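Osmolarity sensor protein EnvZ (Escherichia coli, PDB 5XGA) is a membrane-bound sensor histidine kinase that probably detects osmotic conditions through this periplasmic domain and passes the signal on by phosphoryl transfer. Local coordinates at residues G52-N58 with N109-P115; L83-V89 with W101-W105; Q70-S76 with E88-V93. All blocks are in the same frame, centred on the assembly; numbering follows the deposited sequence. Where two conformers were deposited one is given.

Contact 1: residues G52-N58 with N109-P115; sequences GISLYSN and NIWVRVP. With CPS (3-[(3-cholamidopropyl)dimethylammonio]-1-propanesulfonate), chain B.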
loop_
_atom_site.group_PDB
_atom_site.type_symbol
_atom_site.label_atom_id
_atom_site.label_comp_id
_atom_site.label_asym_id
_atom_site.label_seq_id
_atom_site.Cartn_x
_atom_site.Cartn_y
_atom_site.Cartn_z
ATOM N N GLY A 52 -3.176 -4.655 -7.705
ATOM C CA GLY A 52 -3.678 -5.964 -7.298
ATOM C C GLY A 52 -4.075 -6.006 -5.825
ATOM O O GLY A 52 -3.879 -7.008 -5.129
ATOM N N ILE A 53 -4.641 -4.911 -5.340
ATOM C CA ILE A 53 -5.091 -4.841 -3.963
ATOM C C ILE A 53 -6.236 -5.815 -3.717
ATOM O O ILE A 53 -7.198 -5.852 -4.488
ATOM C CB ILE A 53 -5.554 -3.419 -3.603
ATOM C CG1 ILE A 53 -4.347 -2.500 -3.402
ATOM C CG2 ILE A 53 -6.485 -3.432 -2.365
ATOM C CD1 ILE A 53 -4.697 -1.019 -3.417
ATOM N N SER A 54 -6.115 -6.603 -2.651
ATOM C CA SER A 54 -7.251 -7.329 -2.095
ATOM C C SER A 54 -7.565 -6.735 -0.739
ATOM O O SER A 54 -6.646 -6.341 -0.015
ATOM C CB SER A 54 -6.952 -8.828 -1.949
ATOM O OG SER A 54 -6.750 -9.430 -3.217
ATOM N N LEU A 55 -8.852 -6.679 -0.395
ATOM C CA LEU A 55 -9.298 -6.195 0.915
ATOM C C LEU A 55 -9.761 -7.353 1.784
ATOM O O LEU A 55 -10.591 -8.156 1.357
ATOM C CB LEU A 55 -10.435 -5.187 0.770
ATOM C CG LEU A 55 -10.171 -3.983 -0.123
ATOM C CD1 LEU A 55 -11.375 -3.038 -0.087
ATOM C CD2 LEU A 55 -8.906 -3.258 0.329
ATOM N N TYR A 56 -9.232 -7.417 3.003
ATOM C CA TYR A 56 -9.515 -8.505 3.941
ATOM C C TYR A 56 -10.126 -8.010 5.243
ATOM O O TYR A 56 -9.697 -6.997 5.780
ATOM C CB TYR A 56 -8.239 -9.262 4.281
ATOM C CG TYR A 56 -7.761 -10.227 3.230
ATOM C CD1 TYR A 56 -7.256 -9.775 2.016
ATOM C CD2 TYR A 56 -7.783 -11.591 3.467
ATOM C CE1 TYR A 56 -6.799 -10.666 1.059
ATOM C CE2 TYR A 56 -7.335 -12.493 2.510
ATOM C CZ TYR A 56 -6.845 -12.025 1.310
ATOM O OH TYR A 56 -6.389 -12.930 0.364
ATOM N N SER A 57 -11.107 -8.743 5.761
ATOM C CA SER A 57 -11.530 -8.547 7.147
ATOM C C SER A 57 -10.404 -9.000 8.059
ATOM O O SER A 57 -9.528 -9.748 7.637
ATOM C CB SER A 57 -12.806 -9.336 7.456
ATOM O OG SER A 57 -12.551 -10.724 7.390
ATOM N N ASN A 58 -10.432 -8.563 9.316
ATOM C CA ASN A 58 -9.435 -8.990 10.299
ATOM C C ASN A 58 -9.343 -10.508 10.403
ATOM O O ASN A 58 -8.246 -11.082 10.440
ATOM C CB ASN A 58 -9.749 -8.386 11.676
ATOM C CG ASN A 58 -9.675 -6.874 11.670
ATOM O OD1 ASN A 58 -8.886 -6.294 10.927
ATOM N ND2 ASN A 58 -10.500 -6.226 12.487
ATOM N N ASN A 109 -10.736 -1.543 10.366
ATOM C CA ASN A 109 -11.189 -2.936 10.331
ATOM C C ASN A 109 -10.949 -3.640 8.988
ATOM O O ASN A 109 -11.481 -4.724 8.760
ATOM C CB ASN A 109 -12.675 -3.016 10.685
ATOM C CG ASN A 109 -12.959 -2.582 12.111
ATOM O OD1 ASN A 109 -12.307 -3.032 13.060
ATOM N ND2 ASN A 109 -13.928 -1.691 12.269
ATOM N N ILE A 110 -10.148 -3.022 8.120
ATOM C CA ILE A 110 -9.777 -3.606 6.822
ATOM C C ILE A 110 -8.260 -3.774 6.707
ATOM O O ILE A 110 -7.501 -2.838 6.981
ATOM C CB ILE A 110 -10.265 -2.727 5.629
ATOM C CG1 ILE A 110 -11.788 -2.636 5.601
ATOM C CG2 ILE A 110 -9.732 -3.256 4.297
ATOM C CD1 ILE A 110 -12.474 -3.991 5.543
ATOM N N TRP A 111 -7.817 -4.960 6.301
ATOM C CA TRP A 111 -6.435 -5.142 5.891
ATOM C C TRP A 111 -6.314 -5.056 4.370
ATOM O O TRP A 111 -7.098 -5.662 3.635
ATOM C CB TRP A 111 -5.891 -6.484 6.377
ATOM C CG TRP A 111 -5.449 -6.466 7.809
ATOM C CD1 TRP A 111 -6.166 -6.880 8.893
ATOM C CD2 TRP A 111 -4.188 -6.007 8.312
ATOM N NE1 TRP A 111 -5.426 -6.717 10.041
ATOM C CE2 TRP A 111 -4.206 -6.181 9.711
ATOM C CE3 TRP A 111 -3.042 -5.467 7.716
ATOM C CZ2 TRP A 111 -3.132 -5.825 10.523
ATOM C CZ3 TRP A 111 -1.971 -5.126 8.523
ATOM C CH2 TRP A 111 -2.029 -5.294 9.913
ATOM N N VAL A 112 -5.322 -4.311 3.905
ATOM C CA VAL A 112 -5.034 -4.200 2.477
ATOM C C VAL A 112 -3.896 -5.150 2.126
ATOM O O VAL A 112 -2.805 -5.044 2.694
ATOM C CB VAL A 112 -4.662 -2.745 2.095
ATOM C CG1 VAL A 112 -4.130 -2.667 0.688
ATOM C CG2 VAL A 112 -5.873 -1.820 2.272
ATOM N N ARG A 113 -4.156 -6.089 1.217
ATOM C CA ARG A 113 -3.135 -7.050 0.813
ATOM C C ARG A 113 -2.606 -6.716 -0.566
ATOM O O ARG A 113 -3.370 -6.658 -1.526
ATOM C CB ARG A 113 -3.680 -8.477 0.808
ATOM C CG ARG A 113 -2.614 -9.508 0.422
ATOM C CD ARG A 113 -3.246 -10.841 0.064
ATOM N NE ARG A 113 -2.226 -11.846 -0.235
ATOM C CZ ARG A 113 -1.773 -12.115 -1.458
ATOM N NH1 ARG A 113 -2.249 -11.467 -2.512
ATOM N NH2 ARG A 113 -0.842 -13.049 -1.627
ATOM N N VAL A 114 -1.296 -6.502 -0.660
ATOM C CA VAL A 114 -0.664 -6.132 -1.925
ATOM C C VAL A 114 0.617 -6.931 -2.138
ATOM O O VAL A 114 1.608 -6.718 -1.444
ATOM C CB VAL A 114 -0.325 -4.619 -1.978
ATOM C CG1 VAL A 114 0.051 -4.201 -3.387
ATOM C CG2 VAL A 114 -1.504 -3.799 -1.516
ATOM N N PRO A 115 0.593 -7.865 -3.093
ATOM C CA PRO A 115 1.797 -8.609 -3.482
ATOM C C PRO A 115 2.806 -7.720 -4.188
ATOM O O PRO A 115 2.423 -6.888 -5.019
ATOM C CB PRO A 115 1.258 -9.674 -4.445
ATOM C CG PRO A 115 0.067 -9.027 -5.056
ATOM C CD PRO A 115 -0.570 -8.241 -3.913
HETATM C C1 CPS B . -6.833 2.758 1.275
HETATM C C2 CPS B . -8.175 2.217 0.842
HETATM C C3 CPS B . -8.968 4.581 0.316
HETATM C C4 CPS B . -10.077 5.600 0.436
HETATM C C5 CPS B . -11.383 5.047 -0.029
HETATM C C6 CPS B . -11.645 3.776 0.734
HETATM C C7 CPS B . -13.051 3.371 0.407
HETATM C C8 CPS B . -13.731 4.718 0.309
HETATM C C9 CPS B . -12.642 5.790 0.368
HETATM C C10 CPS B . -11.284 4.870 -1.539
HETATM C C11 CPS B . -8.075 1.939 -0.639
HETATM C C12 CPS B . -6.742 2.940 2.778
HETATM C C13 CPS B . -6.967 1.615 3.463
HETATM C C14 CPS B . -8.368 1.134 3.123
HETATM C C15 CPS B . -8.503 0.948 1.632
HETATM C C16 CPS B . -9.870 0.373 1.300
HETATM C C17 CPS B . -10.980 1.422 1.325
HETATM C C18 CPS B . -10.596 2.696 0.545
HETATM C C19 CPS B . -9.274 3.261 1.010
HETATM C C20 CPS B . -13.045 7.059 -0.414
HETATM C C21 CPS B . -11.937 8.096 -0.621
HETATM C C22 CPS B . -14.280 7.719 0.190
HETATM C C23 CPS B . -14.962 8.797 -0.635
HETATM C C24 CPS B . -16.447 8.847 -0.295
HETATM C C25 CPS B . -18.765 8.435 -1.025
HETATM C C26 CPS B . -19.577 7.843 -2.193
HETATM C C27 CPS B . -21.094 7.741 -1.948
HETATM C C28 CPS B . -21.824 8.588 -4.054
HETATM C C29 CPS B . -21.263 6.288 -3.860
HETATM C C30 CPS B . -23.231 7.016 -2.748
HETATM N N1 CPS B . -17.308 8.438 -1.230
HETATM N N2 CPS B . -21.873 7.424 -3.162
HETATM O O1 CPS B . -16.854 9.260 0.783
HETATM O O2 CPS B . -6.734 1.771 4.862
HETATM O O3 CPS B . -11.381 1.681 2.671
HETATM O O4 CPS B . -10.204 5.931 1.794
HETATM O O HOH W 1 -3.884 -9.116 -2.862
HETATM O O HOH W 2 -12.596 -6.813 10.120
#

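Contact 2: residues L83-V89 with W101-W105; sequences LGGPTEV and WLKTW. With CPS (3-[(3-cholamidopropyl)dimethylammonio]-1-propanesulfonate), chain B.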
loop_
_atom_site.group_PDB
_atom_site.type_symbol
_atom_site.label_atom_id
_atom_site.label_comp_id
_atom_site.label_asym_id
_atom_site.label_seq_id
_atom_site.Cartn_x
_atom_site.Cartn_y
_atom_site.Cartn_z
ATOM N N LEU A 83 1.116 8.767 3.640
ATOM C CA LEU A 83 -0.346 8.728 3.648
ATOM C C LEU A 83 -0.914 9.792 4.562
ATOM O O LEU A 83 -2.095 10.129 4.468
ATOM C CB LEU A 83 -0.868 7.357 4.088
ATOM C CG LEU A 83 -0.426 6.160 3.240
ATOM C CD1 LEU A 83 -1.260 4.930 3.582
ATOM C CD2 LEU A 83 -0.502 6.479 1.747
ATOM N N GLY A 84 -0.082 10.288 5.472
ATOM C CA GLY A 84 -0.474 11.373 6.363
ATOM C C GLY A 84 -1.359 10.982 7.532
ATOM O O GLY A 84 -2.190 11.774 7.981
ATOM N N GLY A 85 -1.179 9.767 8.035
ATOM C CA GLY A 85 -1.942 9.282 9.174
ATOM C C GLY A 85 -1.351 7.985 9.695
ATOM O O GLY A 85 -0.527 7.378 9.010
ATOM N N PRO A 86 -1.755 7.559 10.911
ATOM C CA PRO A 86 -1.197 6.351 11.532
ATOM C C PRO A 86 -1.409 5.113 10.680
ATOM O O PRO A 86 -2.535 4.804 10.263
ATOM C CB PRO A 86 -1.971 6.242 12.850
ATOM C CG PRO A 86 -2.341 7.657 13.170
ATOM C CD PRO A 86 -2.649 8.281 11.832
ATOM N N THR A 87 -0.326 4.383 10.456
ATOM C CA THR A 87 -0.369 3.241 9.564
ATOM C C THR A 87 0.420 2.073 10.131
ATOM O O THR A 87 1.356 2.260 10.911
ATOM C CB THR A 87 0.179 3.627 8.177
ATOM O OG1 THR A 87 -0.534 4.774 7.693
ATOM C CG2 THR A 87 0.027 2.485 7.198
ATOM N N GLU A 88 0.030 0.862 9.743
ATOM C CA GLU A 88 0.797 -0.327 10.057
ATOM C C GLU A 88 1.150 -1.042 8.746
ATOM O O GLU A 88 0.275 -1.285 7.928
ATOM C CB GLU A 88 0.004 -1.253 10.984
ATOM C CG GLU A 88 0.500 -2.694 11.058
ATOM C CD GLU A 88 1.745 -2.855 11.887
ATOM O OE1 GLU A 88 2.671 -2.041 11.713
ATOM O OE2 GLU A 88 1.803 -3.799 12.708
ATOM N N VAL A 89 2.429 -1.348 8.550
ATOM C CA VAL A 89 2.857 -2.161 7.422
ATOM C C VAL A 89 3.485 -3.439 7.957
ATOM O O VAL A 89 4.422 -3.395 8.753
ATOM C CB VAL A 89 3.873 -1.425 6.520
ATOM C CG1 VAL A 89 4.499 -2.390 5.512
ATOM C CG2 VAL A 89 3.209 -0.206 5.816
ATOM N N TRP A 101 1.155 -6.260 3.818
ATOM C CA TRP A 101 -0.124 -6.134 4.494
ATOM C C TRP A 101 -0.160 -4.748 5.133
ATOM O O TRP A 101 0.756 -4.386 5.860
ATOM C CB TRP A 101 -0.300 -7.230 5.551
ATOM C CG TRP A 101 -0.494 -8.597 4.963
ATOM C CD1 TRP A 101 0.479 -9.492 4.611
ATOM C CD2 TRP A 101 -1.745 -9.221 4.660
ATOM N NE1 TRP A 101 -0.093 -10.633 4.097
ATOM C CE2 TRP A 101 -1.461 -10.491 4.124
ATOM C CE3 TRP A 101 -3.082 -8.826 4.794
ATOM C CZ2 TRP A 101 -2.465 -11.371 3.721
ATOM C CZ3 TRP A 101 -4.078 -9.697 4.395
ATOM C CH2 TRP A 101 -3.766 -10.956 3.861
ATOM N N LEU A 102 -1.214 -3.991 4.839
ATOM C CA LEU A 102 -1.306 -2.582 5.190
ATOM C C LEU A 102 -2.633 -2.306 5.884
ATOM O O LEU A 102 -3.684 -2.742 5.412
ATOM C CB LEU A 102 -1.175 -1.711 3.925
ATOM C CG LEU A 102 -1.527 -0.234 4.034
ATOM C CD1 LEU A 102 -0.479 0.518 4.848
ATOM C CD2 LEU A 102 -1.691 0.397 2.668
ATOM N N LYS A 103 -2.577 -1.604 7.015
ATOM C CA LYS A 103 -3.771 -1.110 7.675
ATOM C C LYS A 103 -3.563 0.369 8.000
ATOM O O LYS A 103 -2.464 0.768 8.390
ATOM C CB LYS A 103 -4.074 -1.922 8.948
ATOM C CG LYS A 103 -5.334 -1.459 9.674
ATOM C CD LYS A 103 -5.755 -2.408 10.787
ATOM C CE LYS A 103 -6.657 -3.531 10.257
ATOM N NZ LYS A 103 -7.254 -4.309 11.385
ATOM N N THR A 104 -4.597 1.186 7.808
ATOM C CA THR A 104 -4.482 2.621 8.094
ATOM C C THR A 104 -5.576 3.105 9.008
ATOM O O THR A 104 -6.576 2.420 9.215
ATOM C CB THR A 104 -4.548 3.508 6.831
ATOM O OG1 THR A 104 -5.922 3.715 6.462
ATOM C CG2 THR A 104 -3.741 2.903 5.665
ATOM N N TRP A 105 -5.390 4.318 9.516
ATOM C CA TRP A 105 -6.317 4.886 10.486
ATOM C C TRP A 105 -7.679 5.123 9.848
ATOM O O TRP A 105 -8.688 5.202 10.550
ATOM C CB TRP A 105 -5.762 6.194 11.058
ATOM C CG TRP A 105 -5.889 7.372 10.119
ATOM C CD1 TRP A 105 -6.772 8.410 10.226
ATOM C CD2 TRP A 105 -5.116 7.627 8.937
ATOM N NE1 TRP A 105 -6.592 9.297 9.189
ATOM C CE2 TRP A 105 -5.584 8.839 8.382
ATOM C CE3 TRP A 105 -4.077 6.948 8.292
ATOM C CZ2 TRP A 105 -5.051 9.388 7.211
ATOM C CZ3 TRP A 105 -3.543 7.493 7.131
ATOM C CH2 TRP A 105 -4.032 8.703 6.603
HETATM C C1 CPS B . -6.833 2.758 1.275
HETATM C C2 CPS B . -8.175 2.217 0.842
HETATM C C3 CPS B . -8.968 4.581 0.316
HETATM C C4 CPS B . -10.077 5.600 0.436
HETATM C C5 CPS B . -11.383 5.047 -0.029
HETATM C C6 CPS B . -11.645 3.776 0.734
HETATM C C7 CPS B . -13.051 3.371 0.407
HETATM C C8 CPS B . -13.731 4.718 0.309
HETATM C C9 CPS B . -12.642 5.790 0.368
HETATM C C10 CPS B . -11.284 4.870 -1.539
HETATM C C11 CPS B . -8.075 1.939 -0.639
HETATM C C12 CPS B . -6.742 2.940 2.778
HETATM C C13 CPS B . -6.967 1.615 3.463
HETATM C C14 CPS B . -8.368 1.134 3.123
HETATM C C15 CPS B . -8.503 0.948 1.632
HETATM C C16 CPS B . -9.870 0.373 1.300
HETATM C C17 CPS B . -10.980 1.422 1.325
HETATM C C18 CPS B . -10.596 2.696 0.545
HETATM C C19 CPS B . -9.274 3.261 1.010
HETATM C C20 CPS B . -13.045 7.059 -0.414
HETATM C C21 CPS B . -11.937 8.096 -0.621
HETATM C C22 CPS B . -14.280 7.719 0.190
HETATM C C23 CPS B . -14.962 8.797 -0.635
HETATM C C24 CPS B . -16.447 8.847 -0.295
HETATM C C25 CPS B . -18.765 8.435 -1.025
HETATM C C26 CPS B . -19.577 7.843 -2.193
HETATM C C27 CPS B . -21.094 7.741 -1.948
HETATM C C28 CPS B . -21.824 8.588 -4.054
HETATM C C29 CPS B . -21.263 6.288 -3.860
HETATM C C30 CPS B . -23.231 7.016 -2.748
HETATM N N1 CPS B . -17.308 8.438 -1.230
HETATM N N2 CPS B . -21.873 7.424 -3.162
HETATM O O1 CPS B . -16.854 9.260 0.783
HETATM O O2 CPS B . -6.734 1.771 4.862
HETATM O O3 CPS B . -11.381 1.681 2.671
HETATM O O4 CPS B . -10.204 5.931 1.794
#

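Contact 3: residues Q70-S76 with E88-V93; sequences QHYEFLS and EVRVEV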
loop_
_atom_site.group_PDB
_atom_site.type_symbol
_atom_site.label_atom_id
_atom_site.label_comp_id
_atom_site.label_asym_id
_atom_site.label_seq_id
_atom_site.Cartn_x
_atom_site.Cartn_y
_atom_site.Cartn_z
ATOM N N GLN A 70 5.371 -10.043 9.480
ATOM C CA GLN A 70 6.041 -9.367 10.593
ATOM C C GLN A 70 5.992 -7.852 10.451
ATOM O O GLN A 70 6.062 -7.331 9.340
ATOM C CB GLN A 70 7.496 -9.826 10.697
ATOM C CG GLN A 70 7.714 -11.298 10.330
ATOM C CD GLN A 70 8.405 -11.466 8.981
ATOM O OE1 GLN A 70 7.781 -11.851 7.984
ATOM N NE2 GLN A 70 9.702 -11.176 8.945
ATOM N N HIS A 71 5.889 -7.156 11.581
ATOM C CA HIS A 71 5.845 -5.700 11.601
ATOM C C HIS A 71 7.151 -5.114 11.080
ATOM O O HIS A 71 8.225 -5.535 11.473
ATOM C CB HIS A 71 5.554 -5.199 13.025
ATOM C CG HIS A 71 5.729 -3.720 13.210
ATOM N ND1 HIS A 71 4.718 -2.813 12.978
ATOM C CD2 HIS A 71 6.793 -2.994 13.634
ATOM C CE1 HIS A 71 5.156 -1.591 13.232
ATOM N NE2 HIS A 71 6.412 -1.672 13.630
ATOM N N TYR A 72 7.050 -4.163 10.158
ATOM C CA TYR A 72 8.213 -3.412 9.687
ATOM C C TYR A 72 8.114 -1.956 10.138
ATOM O O TYR A 72 7.256 -1.211 9.664
ATOM C CB TYR A 72 8.319 -3.478 8.168
ATOM C CG TYR A 72 9.022 -4.717 7.679
ATOM C CD1 TYR A 72 8.528 -5.982 7.981
ATOM C CD2 TYR A 72 10.173 -4.624 6.911
ATOM C CE1 TYR A 72 9.170 -7.122 7.524
ATOM C CE2 TYR A 72 10.820 -5.757 6.452
ATOM C CZ TYR A 72 10.315 -6.997 6.761
ATOM O OH TYR A 72 10.965 -8.120 6.305
ATOM N N GLU A 73 8.994 -1.559 11.048
ATOM C CA GLU A 73 8.873 -0.272 11.714
ATOM C C GLU A 73 9.189 0.863 10.763
ATOM O O GLU A 73 8.432 1.829 10.665
ATOM C CB GLU A 73 9.790 -0.221 12.940
ATOM C CG GLU A 73 9.774 1.095 13.714
ATOM C CD GLU A 73 8.517 1.302 14.543
ATOM O OE1 GLU A 73 7.630 0.423 14.529
ATOM O OE2 GLU A 73 8.412 2.360 15.206
ATOM N N PHE A 74 10.305 0.758 10.050
ATOM C CA PHE A 74 10.652 1.831 9.136
ATOM C C PHE A 74 9.618 1.935 8.020
ATOM O O PHE A 74 9.144 3.026 7.712
ATOM C CB PHE A 74 12.051 1.643 8.550
ATOM C CG PHE A 74 12.436 2.728 7.595
ATOM C CD1 PHE A 74 12.707 4.008 8.059
ATOM C CD2 PHE A 74 12.500 2.485 6.230
ATOM C CE1 PHE A 74 13.048 5.028 7.177
ATOM C CE2 PHE A 74 12.843 3.496 5.348
ATOM C CZ PHE A 74 13.114 4.767 5.823
ATOM N N LEU A 75 9.257 0.807 7.415
ATOM C CA LEU A 75 8.255 0.846 6.349
ATOM C C LEU A 75 6.945 1.459 6.847
ATOM O O LEU A 75 6.293 2.220 6.128
ATOM C CB LEU A 75 7.991 -0.552 5.795
ATOM C CG LEU A 75 9.152 -1.328 5.154
ATOM C CD1 LEU A 75 8.618 -2.608 4.557
ATOM C CD2 LEU A 75 9.892 -0.500 4.093
ATOM N N SER A 76 6.548 1.111 8.071
ATOM C CA SER A 76 5.305 1.645 8.625
ATOM C C SER A 76 5.374 3.168 8.790
ATOM O O SER A 76 4.416 3.874 8.492
ATOM C CB SER A 76 4.981 0.977 9.971
ATOM O OG SER A 76 4.866 -0.436 9.833
ATOM N N GLU A 88 0.030 0.862 9.743
ATOM C CA GLU A 88 0.797 -0.327 10.057
ATOM C C GLU A 88 1.150 -1.042 8.746
ATOM O O GLU A 88 0.275 -1.285 7.928
ATOM C CB GLU A 88 0.004 -1.253 10.984
ATOM C CG GLU A 88 0.500 -2.694 11.058
ATOM C CD GLU A 88 1.745 -2.855 11.887
ATOM O OE1 GLU A 88 2.671 -2.041 11.713
ATOM O OE2 GLU A 88 1.803 -3.799 12.708
ATOM N N VAL A 89 2.429 -1.348 8.550
ATOM C CA VAL A 89 2.857 -2.161 7.422
ATOM C C VAL A 89 3.485 -3.439 7.957
ATOM O O VAL A 89 4.422 -3.395 8.753
ATOM C CB VAL A 89 3.873 -1.425 6.520
ATOM C CG1 VAL A 89 4.499 -2.390 5.512
ATOM C CG2 VAL A 89 3.209 -0.206 5.816
ATOM N N ARG A 90 2.962 -4.576 7.521
ATOM C CA ARG A 90 3.568 -5.862 7.853
ATOM C C ARG A 90 3.962 -6.565 6.569
ATOM O O ARG A 90 3.308 -6.384 5.533
ATOM C CB ARG A 90 2.603 -6.723 8.668
ATOM C CG ARG A 90 2.226 -6.120 10.003
ATOM C CD ARG A 90 1.565 -7.141 10.911
ATOM N NE ARG A 90 0.816 -6.460 11.958
ATOM C CZ ARG A 90 -0.186 -7.006 12.632
ATOM N NH1 ARG A 90 -0.552 -8.255 12.371
ATOM N NH2 ARG A 90 -0.825 -6.303 13.559
ATOM N N VAL A 91 5.032 -7.355 6.608
ATOM C CA VAL A 91 5.464 -8.032 5.387
ATOM C C VAL A 91 5.595 -9.527 5.592
ATOM O O VAL A 91 6.265 -10.001 6.522
ATOM C CB VAL A 91 6.802 -7.500 4.852
ATOM C CG1 VAL A 91 7.156 -8.216 3.535
ATOM C CG2 VAL A 91 6.735 -5.983 4.638
ATOM N N GLU A 92 4.937 -10.249 4.699
ATOM C CA GLU A 92 4.972 -11.699 4.655
ATOM C C GLU A 92 6.041 -12.064 3.652
ATOM O O GLU A 92 5.842 -11.948 2.435
ATOM C CB GLU A 92 3.589 -12.241 4.274
ATOM C CG GLU A 92 3.505 -13.677 3.859
ATOM C CD GLU A 92 2.091 -14.042 3.456
ATOM O OE1 GLU A 92 1.831 -15.224 3.169
ATOM O OE2 GLU A 92 1.231 -13.133 3.424
ATOM N N VAL A 93 7.207 -12.435 4.168
ATOM C CA VAL A 93 8.348 -12.722 3.312
ATOM C C VAL A 93 8.324 -14.190 2.931
ATOM O O VAL A 93 9.212 -14.683 2.236
ATOM C CB VAL A 93 9.675 -12.350 3.987
ATOM C CG1 VAL A 93 9.853 -10.832 3.983
ATOM C CG2 VAL A 93 9.725 -12.902 5.408
#

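Contact 1: residues G52-N58 with N109-P115
Strand 54-57 pairs antiparallel with strand 110-115 at one edge of the five-stranded sheet of the EnvZ periplasmic domain, Ser-54 facing Arg-113 and Tyr-56 facing Trp-111 as hydrogen-bonded pairs. Four straight backbone bonds tie these pairs, among them Tyr-56 N to Trp-111 O at 2.8 Å. Between them, Leu-55 and Val-112 form a non-hydrogen-bonded pair on the sheet face that binds the detergent CHAPS. Their side chains lie alongside each other and point the same way, Leu-55 CD2 3.9 Å from Val-112 CG2, and these two methyls both touch the steroid rings; Val-112 CG2 is 3.8 Å from CPS C13. Ile-53 continues this apolar surface, its CG1 resting on Val-114 CG2 at 3.7 Å. The other face carries Tyr-56, Trp-111 and Arg-113. With CG anti to the backbone N (chi1 -178°) and the chain extended, Arg-113 runs alongside the Tyr-56 ring, CD 3.7 Å from CE1 of Tyr-56, while Trp-101 meets that tyrosine edge-to-face. Gly-52, in the Schellman motif that ends helix 41-51, joins the contact through a water. This water donates to Gly-52 O and Arg-113 O, bonds Ser-54 OG, and accepts in the guanidinium plane from Arg-113 NH1 at 2.9 Å.

Contact 2: residues L83-V89 with W101-W105
Trp-105 lays one face of its indole over the loop Gly-84 to Pro-86, which leads from helix 73-83 into the hairpin of strands 87-92 and 99-104. The Gly-85 backbone runs beneath the six-membered ring, though its modelled closeness to the ring is doubtful; Pro-86 covers the same face nearer the pyrrole part, CD 3.8 Å from Trp-105 CG. The rim of the indole reaches back to the helix end, where Leu-83 CB lies 4.1 Å from Trp-105 CZ3. The strands then run antiparallel, Glu-88 and Lys-103 joined by two backbone bonds, with Glu-88 N 2.8 Å from Lys-103 O. On the face of Thr-87, Val-89, Leu-102 and Thr-104, Val-89 CG2 meets Leu-102 CD1 at 3.9 Å, and from the helix end Leu-83 CD1 comes crosswise to Thr-104 CG2 at 3.8 Å. Thr-104 holds OG1 between its backbone N and carbonyl carbon (chi1 82°), turning the hydroxyl to CPS O2, 2.6 Å away in a hydrogen bond. Met-79 of helix 73-83 packs against Thr-87, Val-89 and Leu-102, helix 10-24 touches Leu-83 and Val-89, and strand 110-115 continues the sheet beyond Leu-102.

Contact 3: residues Q70-S76 with E88-V93
Short strand 70-71 pairs antiparallel with strand 87-92 through two backbone bonds between Gln-70 and Val-91, and the chain then turns at Tyr-72, the N-cap residue, into helix 73-83, with Tyr-72 N donating to Val-89 O at 3.1 Å. The Tyr-72 ring lies across Val-91, whose CG2 stands over one ring face, 3.9 Å from the centroid. Leu-75 reaches the same valine crosswise, its CD1 3.9 Å from Val-91 CG2, and Leu-10 of helix 10-24 packs against all three side chains. Ser-76, one helical turn after Tyr-72, links helix to strand: its OG accepts from Val-89 N at 2.9 Å and donates to Tyr-72 O, which Ser-76 N meets from the opposite face of the carbonyl plane. On the other side of the strands, His-71 swings its ring away from its own backbone N (chi1 170°), which carries the imidazole toward the Glu-88 carboxylate. His-71 ND1 donates to the syn lone pair of Glu-88 OE2 at 3.1 Å, ring and carboxylate planes 43° apart. The same oxygen takes Arg-90 NE at 2.9 Å in a salt bridge, from above the carboxylate plane. At the far edge of the imidazole, NE2 donates to Glu-73 OE1 at 2.6 Å. Held between two carboxylates and donating from both nitrogens, His-71 is probably protonated, and Arg-90 would offset part of the surrounding negative charge.

How the contacts relate
All three contacts belong to the same antiparallel sheet and are partly buried: contact 1 builds one edge, contact 3 the other, and contact 2 lies between, sharing Glu-88 and Val-89 with contact 3. Contact 1 divides its chemistry between two sheet faces, apolar toward the bound CHAPS and aromatic with an arginine on the other. Contact 2 also touches CHAPS, but through a hydroxyl, whereas contact 3, away from that pocket, adds a His-Glu-Arg charged network to its apolar packing. Direct contacts also join them. Lys-103 of contact 2 reaches Asn-58 of contact 1, Trp-101 NE1 bonds Glu-92 of contact 3, and Trp-111 of contact 1 packs on Glu-88 and Arg-90.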